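Local structure of pilin (Clostridioides difficile, 6T8S) at residues Val16-Ser21 / Lys63-Gly68; Leu92-Ser97 / Thr123-Val128; Ile109-Thr114 / Lys131-Val136. The protein is the major subunit of type IV pili, probably polymerising into the thin surface fibres through which the bacterium is thought to move and adhere. All coordinates share one frame; numbering follows the deposited sequence.

Contact 1: Val16-Ser21 / Lys63-Gly68; sequences VASVES and KADIGG
Ser-18 OG lies near two polar partners, a water at 2.8 Å and Asp-65 OD2 at 3.0 Å. Its one proton could go to either, and the link to the carboxylate is a weak hydrogen bond. The water also accepts from the backbone N of Asp-65 and so connects the hydroxyl to the main chain of that residue. Here the long N-terminal helix of the type IV pilin fold, helix 9-37, meets the loop that leads into strand 70-75, at a type I beta turn running from Ala-64 to Gly-67. The hydroxyl can reach the turn because Ser-18 OG stands anti to its own backbone N (chi1 -175°). At Asp-65 the carboxylate presents OD2, not OD1, to the serine, and the same side chain touches Lys-15 one helical turn earlier.

On the buried side of the same turn the contact becomes apolar. The Val-19 CG2 methyl does the touching: it packs against Ala-64 CB at 3.9 Å and lies against the CG1-CD1 arm of Ile-66, whose side chain crosses that of the valine at about a right angle. A chi1 of 60° brings Ile-66 CG1 to this methyl, while Ile-66 CG2 approaches Val-16 CG2 only loosely, at 4.4 Å. Ile-83 of strand 78-83 adds to the cover over Val-19 and Ala-64, and Val-90 and Leu-92 of strand 90-92 meet Ile-66. The tightest apolar approach between helix and turn is Val-19 CG2 to Ile-66 CG1, at 3.7 Å, with Ile-66 CD1 almost as near to the same methyl.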
loop_
_atom_site.group_PDB
_atom_site.type_symbol
_atom_site.label_atom_id
_atom_site.label_comp_id
_atom_site.label_asym_id
_atom_site.label_seq_id
_atom_site.Cartn_x
_atom_site.Cartn_y
_atom_site.Cartn_z
ATOM N N VAL A 16 -5.141 10.965 2.663
ATOM C CA VAL A 16 -4.697 9.841 3.541
ATOM C C VAL A 16 -5.885 8.896 3.777
ATOM O O VAL A 16 -5.709 7.673 3.649
ATOM C CB VAL A 16 -4.081 10.380 4.845
ATOM C CG1 VAL A 16 -4.032 9.340 5.946
ATOM C CG2 VAL A 16 -2.693 10.948 4.574
ATOM N N ALA A 17 -7.068 9.421 4.102
ATOM C CA ALA A 17 -8.255 8.571 4.369
ATOM C C ALA A 17 -8.586 7.754 3.115
ATOM O O ALA A 17 -8.967 6.583 3.243
ATOM C CB ALA A 17 -9.427 9.412 4.813
ATOM N N SER A 18 -8.467 8.341 1.921
ATOM C CA SER A 18 -8.708 7.658 0.627
ATOM C C SER A 18 -7.778 6.447 0.455
ATOM O O SER A 18 -8.247 5.375 0.047
ATOM C CB SER A 18 -8.600 8.632 -0.508
ATOM O OG SER A 18 -8.942 8.005 -1.719
ATOM N N VAL A 19 -6.504 6.587 0.796
ATOM C CA VAL A 19 -5.546 5.452 0.756
ATOM C C VAL A 19 -5.979 4.381 1.763
ATOM O O VAL A 19 -5.955 3.182 1.424
ATOM C CB VAL A 19 -4.109 5.937 1.006
ATOM C CG1 VAL A 19 -3.152 4.761 1.135
ATOM C CG2 VAL A 19 -3.680 6.896 -0.096
ATOM N N GLU A 20 -6.399 4.781 2.957
ATOM C CA GLU A 20 -6.881 3.830 3.995
ATOM C C GLU A 20 -8.075 3.035 3.454
ATOM O O GLU A 20 -8.140 1.821 3.707
ATOM C CB GLU A 20 -7.298 4.579 5.257
ATOM C CG GLU A 20 -6.163 5.263 5.971
ATOM C CD GLU A 20 -6.607 6.121 7.136
ATOM O OE1 GLU A 20 -7.793 6.035 7.534
ATOM O OE2 GLU A 20 -5.752 6.845 7.676
ATOM N N SER A 21 -9.010 3.692 2.761
ATOM C CA SER A 21 -10.212 3.022 2.184
ATOM C C SER A 21 -9.783 2.021 1.099
ATOM O O SER A 21 -10.266 0.868 1.082
ATOM C CB SER A 21 -11.204 4.021 1.655
ATOM O OG SER A 21 -12.357 3.368 1.134
ATOM N N LYS A 63 -4.690 4.408 -8.730
ATOM C CA LYS A 63 -3.663 5.314 -8.157
ATOM C C LYS A 63 -4.121 5.762 -6.771
ATOM O O LYS A 63 -5.347 5.942 -6.563
ATOM C CB LYS A 63 -3.457 6.559 -9.019
ATOM C CG LYS A 63 -2.814 6.321 -10.377
ATOM C CD LYS A 63 -2.749 7.580 -11.235
ATOM C CE LYS A 63 -1.944 8.712 -10.621
ATOM N NZ LYS A 63 -0.490 8.416 -10.602
ATOM N N ALA A 64 -3.165 5.960 -5.877
ATOM C CA ALA A 64 -3.400 6.507 -4.526
ATOM C C ALA A 64 -3.612 8.020 -4.629
ATOM O O ALA A 64 -2.962 8.667 -5.463
ATOM C CB ALA A 64 -2.248 6.148 -3.632
ATOM N N ASP A 65 -4.467 8.592 -3.780
ATOM C CA ASP A 65 -4.704 10.061 -3.741
ATOM C C ASP A 65 -3.458 10.811 -3.237
ATOM O O ASP A 65 -3.375 12.028 -3.469
ATOM C CB ASP A 65 -5.943 10.382 -2.912
ATOM C CG ASP A 65 -7.247 10.226 -3.676
ATOM O OD1 ASP A 65 -7.210 9.792 -4.839
ATOM O OD2 ASP A 65 -8.288 10.601 -3.117
ATOM N N ILE A 66 -2.501 10.124 -2.606
ATOM C CA ILE A 66 -1.214 10.725 -2.134
ATOM C C ILE A 66 -0.151 10.627 -3.241
ATOM O O ILE A 66 0.980 11.093 -3.004
ATOM C CB ILE A 66 -0.739 10.073 -0.820
ATOM C CG1 ILE A 66 -0.513 8.566 -0.979
ATOM C CG2 ILE A 66 -1.697 10.408 0.317
ATOM C CD1 ILE A 66 -0.007 7.866 0.259
ATOM N N GLY A 67 -0.507 10.083 -4.402
ATOM C CA GLY A 67 0.405 9.838 -5.541
ATOM C C GLY A 67 0.761 8.369 -5.664
ATOM O O GLY A 67 0.828 7.683 -4.623
ATOM N N GLY A 68 0.984 7.882 -6.889
ATOM C CA GLY A 68 1.608 6.567 -7.121
ATOM C C GLY A 68 0.612 5.487 -7.503
ATOM O O GLY A 68 -0.506 5.439 -6.935
HETATM O O HOH W 1 -6.581 6.854 -2.704
#

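Contact 2: Leu92-Ser97 / Thr123-Val128; sequences LTEAQS and TSNTKV
Ser-97 OG donates to the carbonyl O of Thr-126 across 2.7 Å, its oxygen tilted 31° from the carbonyl plane. The hydroxyl is placed by chi1 of -66°, which sets OG anti to its own carbonyl carbon; the adjoining CB also rests against Thr-126 O and Thr-123 O. The turn it grips, type I from Thr-123 to Thr-126, is braced internally: Thr-123 OG1 accepts from Asn-125 N, forming an ST turn, and shares a hydrogen bond with Thr-126 OG1.

Glu-94 and Lys-127 pass each other obliquely, and they meet through their aliphatic parts, Glu-94 CG lying 3.6 Å from Lys-127 CG. The glutamate runs extended beyond CG across the Asn-125 carbonyl. The lysine bends at its last torsion (chi4 -58°), which carries NZ back toward the start of the helix. Glu-94 OE2 and Lys-127 NZ remain 4.4 Å apart, too far for a salt bridge, though their opposite charges probably attract.

Beside these polar groups, Leu-92 and Val-128 lie side by side and point the same way, with Leu-92 CD1 4.1 Å from Val-128 CG2. Their backbones make an antiparallel hydrogen-bonded pair, Leu-92 N to Val-128 O and Val-128 N to Leu-92 O, each 2.9 Å. Thr-93, just after the strand, is the N-cap of the helix: its OG1 accepts from Gln-96 N at 3.1 Å, while Gln-96 OE1 accepts in turn from Thr-93 N. This reciprocal pair is a capping box, the classic N-terminal closure of a helix, here at the junction of strand 90-92 and helix 94-104.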
loop_
_atom_site.group_PDB
_atom_site.type_symbol
_atom_site.label_atom_id
_atom_site.label_comp_id
_atom_site.label_asym_id
_atom_site.label_seq_id
_atom_site.Cartn_x
_atom_site.Cartn_y
_atom_site.Cartn_z
ATOM N N LEU A 92 3.895 12.819 1.340
ATOM C CA LEU A 92 3.317 12.896 2.707
ATOM C C LEU A 92 3.982 14.032 3.480
ATOM O O LEU A 92 5.228 14.039 3.612
ATOM C CB LEU A 92 3.512 11.560 3.436
ATOM C CG LEU A 92 2.767 10.365 2.839
ATOM C CD1 LEU A 92 3.230 9.061 3.477
ATOM C CD2 LEU A 92 1.260 10.539 2.999
ATOM N N THR A 93 3.170 14.942 4.003
ATOM C CA THR A 93 3.559 15.827 5.126
ATOM C C THR A 93 3.690 14.989 6.405
ATOM O O THR A 93 3.205 13.833 6.427
ATOM C CB THR A 93 2.537 16.953 5.286
ATOM O OG1 THR A 93 1.339 16.342 5.775
ATOM C CG2 THR A 93 2.296 17.705 3.994
ATOM N N GLU A 94 4.291 15.555 7.451
ATOM C CA GLU A 94 4.366 14.911 8.783
ATOM C C GLU A 94 2.946 14.648 9.296
ATOM O O GLU A 94 2.700 13.540 9.820
ATOM C CB GLU A 94 5.146 15.790 9.760
ATOM C CG GLU A 94 6.615 15.910 9.399
ATOM C CD GLU A 94 7.474 16.612 10.440
ATOM O OE1 GLU A 94 7.080 16.635 11.629
ATOM O OE2 GLU A 94 8.535 17.131 10.054
ATOM N N ALA A 95 2.030 15.606 9.120
ATOM C CA ALA A 95 0.627 15.475 9.584
ATOM C C ALA A 95 -0.051 14.306 8.849
ATOM O O ALA A 95 -0.827 13.566 9.499
ATOM C CB ALA A 95 -0.125 16.770 9.401
ATOM N N GLN A 96 0.235 14.111 7.557
ATOM C CA GLN A 96 -0.331 12.972 6.780
ATOM C C GLN A 96 0.241 11.645 7.298
ATOM O O GLN A 96 -0.546 10.680 7.503
ATOM C CB GLN A 96 -0.063 13.137 5.288
ATOM C CG GLN A 96 -0.925 14.199 4.615
ATOM C CD GLN A 96 -0.586 14.326 3.153
ATOM O OE1 GLN A 96 0.554 14.620 2.783
ATOM N NE2 GLN A 96 -1.569 14.098 2.298
ATOM N N SER A 97 1.553 11.580 7.527
ATOM C CA SER A 97 2.217 10.370 8.074
ATOM C C SER A 97 1.600 10.009 9.428
ATOM O O SER A 97 1.303 8.803 9.662
ATOM C CB SER A 97 3.714 10.571 8.171
ATOM O OG SER A 97 4.255 10.699 6.877
ATOM N N THR A 123 7.437 6.929 10.416
ATOM C CA THR A 123 7.157 7.489 11.759
ATOM C C THR A 123 6.184 8.664 11.638
ATOM O O THR A 123 5.988 9.197 10.518
ATOM C CB THR A 123 8.434 7.929 12.490
ATOM O OG1 THR A 123 8.792 9.230 12.018
ATOM C CG2 THR A 123 9.581 6.960 12.292
ATOM N N SER A 124 5.651 9.099 12.776
ATOM C CA SER A 124 4.682 10.219 12.852
ATOM C C SER A 124 5.373 11.547 12.492
ATOM O O SER A 124 4.659 12.518 12.242
ATOM C CB SER A 124 4.027 10.251 14.202
ATOM O OG SER A 124 4.994 10.481 15.200
ATOM N N ASN A 125 6.708 11.587 12.434
ATOM C CA ASN A 125 7.490 12.801 12.062
ATOM C C ASN A 125 8.101 12.674 10.660
ATOM O O ASN A 125 8.887 13.565 10.296
ATOM C CB ASN A 125 8.619 13.070 13.063
ATOM C CG ASN A 125 8.097 13.363 14.450
ATOM O OD1 ASN A 125 7.108 14.067 14.606
ATOM N ND2 ASN A 125 8.744 12.815 15.464
ATOM N N THR A 126 7.774 11.641 9.879
ATOM C CA THR A 126 8.394 11.417 8.543
ATOM C C THR A 126 7.690 12.252 7.462
ATOM O O THR A 126 6.456 12.230 7.405
ATOM C CB THR A 126 8.392 9.943 8.125
ATOM O OG1 THR A 126 8.993 9.178 9.165
ATOM C CG2 THR A 126 9.158 9.719 6.839
ATOM N N LYS A 127 8.469 12.986 6.662
ATOM C CA LYS A 127 8.049 13.611 5.382
ATOM C C LYS A 127 8.494 12.685 4.254
ATOM O O LYS A 127 9.631 12.160 4.320
ATOM C CB LYS A 127 8.687 14.989 5.177
ATOM C CG LYS A 127 8.261 16.069 6.162
ATOM C CD LYS A 127 8.418 17.492 5.614
ATOM C CE LYS A 127 7.658 18.550 6.402
ATOM N NZ LYS A 127 6.187 18.304 6.480
ATOM N N VAL A 128 7.642 12.479 3.260
ATOM C CA VAL A 128 7.989 11.674 2.057
ATOM C C VAL A 128 7.804 12.563 0.837
ATOM O O VAL A 128 6.699 13.108 0.643
ATOM C CB VAL A 128 7.165 10.379 1.958
ATOM C CG1 VAL A 128 7.593 9.564 0.759
ATOM C CG2 VAL A 128 7.256 9.532 3.229
#

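Contact 3: Ile109-Thr114 / Lys131-Val136; sequences IYTSVT and KVLYIV
Val-113 lays both methyls against the Tyr-134 ring, with CG2 over one face in a CH-pi contact. That methyl is 3.7 Å from the ring centroid and 20° off the normal, displaced toward the rim where CZ and CE1 lie; CG1 covers the other end of the ring, near CG. With Val-113 CG2 between its backbone N and carbonyl carbon, and CG1 anti to the carbonyl carbon, both methyls face the same side of the ring. The Tyr-110 carbonyl O lies at the edge of the same ring, in its plane.

The two tyrosines are also joined through their backbones as an antiparallel hydrogen-bonded pair. Tyr-110 N donates to Tyr-134 O over 2.8 Å and nearly straight (166°), whereas the return bond from Tyr-134 N to Tyr-110 O is more bent. Tyr-134 O additionally receives a CA-H contact from Ile-109, at 3.3 Å from its CA. Beyond Tyr-110 the regular pairing ends, and a water bridges the gap by donating to Val-132 O at 2.7 Å and, weakly, to Thr-111 O.

On the sheet face carrying Ile-109 and Ile-135, these two side chains lie side by side and point the same way, touching through Ile-109 CG1 and Ile-135 CG2. Leu-133 reaches the same neighbourhood with CD1, which meets Ile-109 CG2 at 3.9 Å and Tyr-110 O at 3.5 Å. Tyr-110 packs its CE2 on Val-136 CG2.

Strand 109-110 thus pairs with strand 128-138 in the antiparallel sheet of the pilin head. Ile-109 packs on Leu-100 and Leu-101 of helix 94-104, Ile-135 meets Ile-83 of strand 78-83, and Tyr-134 touches Val-80 and Gln-82 of that strand.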
loop_
_atom_site.group_PDB
_atom_site.type_symbol
_atom_site.label_atom_id
_atom_site.label_comp_id
_atom_site.label_asym_id
_atom_site.label_seq_id
_atom_site.Cartn_x
_atom_site.Cartn_y
_atom_site.Cartn_z
ATOM N N ILE A 109 3.645 0.087 7.781
ATOM C CA ILE A 109 3.997 1.113 6.755
ATOM C C ILE A 109 5.516 1.307 6.725
ATOM O O ILE A 109 6.100 1.666 7.773
ATOM C CB ILE A 109 3.253 2.441 6.997
ATOM C CG1 ILE A 109 1.759 2.215 7.251
ATOM C CG2 ILE A 109 3.501 3.389 5.830
ATOM C CD1 ILE A 109 1.085 3.393 7.892
ATOM N N TYR A 110 6.125 1.113 5.556
ATOM C CA TYR A 110 7.602 1.130 5.365
ATOM C C TYR A 110 7.951 2.025 4.169
ATOM O O TYR A 110 7.172 2.083 3.185
ATOM C CB TYR A 110 8.113 -0.315 5.245
ATOM C CG TYR A 110 7.942 -1.122 6.509
ATOM C CD1 TYR A 110 8.922 -1.141 7.492
ATOM C CD2 TYR A 110 6.763 -1.807 6.769
ATOM C CE1 TYR A 110 8.754 -1.856 8.671
ATOM C CE2 TYR A 110 6.569 -2.505 7.954
ATOM C CZ TYR A 110 7.571 -2.546 8.907
ATOM O OH TYR A 110 7.400 -3.222 10.091
ATOM N N THR A 111 9.096 2.712 4.257
ATOM C CA THR A 111 9.632 3.605 3.194
ATOM C C THR A 111 10.645 2.864 2.309
ATOM O O THR A 111 11.046 3.440 1.282
ATOM C CB THR A 111 10.211 4.879 3.815
ATOM O OG1 THR A 111 11.224 4.525 4.754
ATOM C CG2 THR A 111 9.153 5.702 4.519
ATOM N N SER A 112 11.054 1.643 2.670
ATOM C CA SER A 112 11.948 0.797 1.832
ATOM C C SER A 112 11.696 -0.689 2.088
ATOM O O SER A 112 11.247 -1.055 3.192
ATOM C CB SER A 112 13.406 1.133 2.075
ATOM O OG SER A 112 13.798 0.710 3.371
ATOM N N VAL A 113 12.003 -1.512 1.091
ATOM C CA VAL A 113 12.004 -2.997 1.184
ATOM C C VAL A 113 13.145 -3.507 0.308
ATOM O O VAL A 113 13.532 -2.792 -0.640
ATOM C CB VAL A 113 10.663 -3.611 0.741
ATOM C CG1 VAL A 113 9.509 -3.159 1.623
ATOM C CG2 VAL A 113 10.364 -3.324 -0.723
ATOM N N THR A 114 13.656 -4.690 0.636
ATOM C CA THR A 114 14.349 -5.608 -0.305
ATOM C C THR A 114 13.360 -6.744 -0.618
ATOM O O THR A 114 12.219 -6.683 -0.100
ATOM C CB THR A 114 15.708 -6.021 0.276
ATOM O OG1 THR A 114 15.479 -6.896 1.380
ATOM C CG2 THR A 114 16.527 -4.827 0.718
ATOM N N LYS A 131 8.354 9.373 -3.137
ATOM C CA LYS A 131 9.027 8.067 -2.928
ATOM C C LYS A 131 7.984 6.944 -2.874
ATOM O O LYS A 131 6.863 7.162 -2.376
ATOM C CB LYS A 131 9.870 8.083 -1.652
ATOM C CG LYS A 131 10.927 9.176 -1.571
ATOM C CD LYS A 131 12.007 9.064 -2.630
ATOM C CE LYS A 131 13.037 10.174 -2.535
ATOM N NZ LYS A 131 13.977 10.141 -3.683
ATOM N N VAL A 132 8.363 5.760 -3.336
ATOM C CA VAL A 132 7.508 4.549 -3.246
ATOM C C VAL A 132 7.313 4.211 -1.766
ATOM O O VAL A 132 8.279 4.286 -0.992
ATOM C CB VAL A 132 8.094 3.375 -4.046
ATOM C CG1 VAL A 132 7.220 2.135 -3.903
ATOM C CG2 VAL A 132 8.268 3.743 -5.516
ATOM N N LEU A 133 6.078 3.864 -1.398
ATOM C CA LEU A 133 5.663 3.514 -0.021
ATOM C C LEU A 133 5.124 2.082 -0.048
ATOM O O LEU A 133 4.635 1.642 -1.099
ATOM C CB LEU A 133 4.585 4.505 0.450
ATOM C CG LEU A 133 4.247 4.460 1.940
ATOM C CD1 LEU A 133 5.338 5.079 2.781
ATOM C CD2 LEU A 133 2.919 5.150 2.229
ATOM N N TYR A 134 5.212 1.391 1.085
ATOM C CA TYR A 134 4.835 -0.026 1.241
ATOM C C TYR A 134 3.937 -0.185 2.472
ATOM O O TYR A 134 4.295 0.324 3.539
ATOM C CB TYR A 134 6.108 -0.862 1.359
ATOM C CG TYR A 134 7.023 -0.738 0.172
ATOM C CD1 TYR A 134 6.834 -1.507 -0.965
ATOM C CD2 TYR A 134 8.049 0.192 0.172
ATOM C CE1 TYR A 134 7.686 -1.400 -2.055
ATOM C CE2 TYR A 134 8.900 0.324 -0.915
ATOM C CZ TYR A 134 8.723 -0.482 -2.025
ATOM O OH TYR A 134 9.554 -0.341 -3.105
ATOM N N ILE A 135 2.803 -0.878 2.322
ATOM C CA ILE A 135 1.902 -1.198 3.471
ATOM C C ILE A 135 1.634 -2.705 3.490
ATOM O O ILE A 135 1.060 -3.243 2.529
ATOM C CB ILE A 135 0.590 -0.387 3.469
ATOM C CG1 ILE A 135 0.815 1.105 3.200
ATOM C CG2 ILE A 135 -0.124 -0.605 4.797
ATOM C CD1 ILE A 135 -0.453 1.940 3.178
ATOM N N VAL A 136 2.016 -3.363 4.581
ATOM C CA VAL A 136 1.763 -4.821 4.751
ATOM C C VAL A 136 0.245 -5.054 4.742
ATOM O O VAL A 136 -0.454 -4.385 5.540
ATOM C CB VAL A 136 2.392 -5.353 6.044
ATOM C CG1 VAL A 136 2.018 -6.804 6.283
ATOM C CG2 VAL A 136 3.906 -5.189 6.021
HETATM O O HOH W 2 10.769 4.182 -1.931
#

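Contact 1 is the mainly buried one, whereas contacts 2 and 3 are partly buried. Contacts 2 and 3 both involve strand 128-138, one at its start and the other further along, and their segments alternate in the chain; Leu-92 CD1 touches Leu-133 CD2 between them. Contact 1 instead fixes helix 9-37 to a loop, and meets contact 2 where Val-16 and Ile-66 pack on Leu-92 and Gln-96. The chemistry shifts accordingly: a water-assisted serine-aspartate link beside aliphatic packing in contact 1, helix capping and turn hydrogen bonds in contact 2, and strand pairing with an aromatic face under a valine in contact 3.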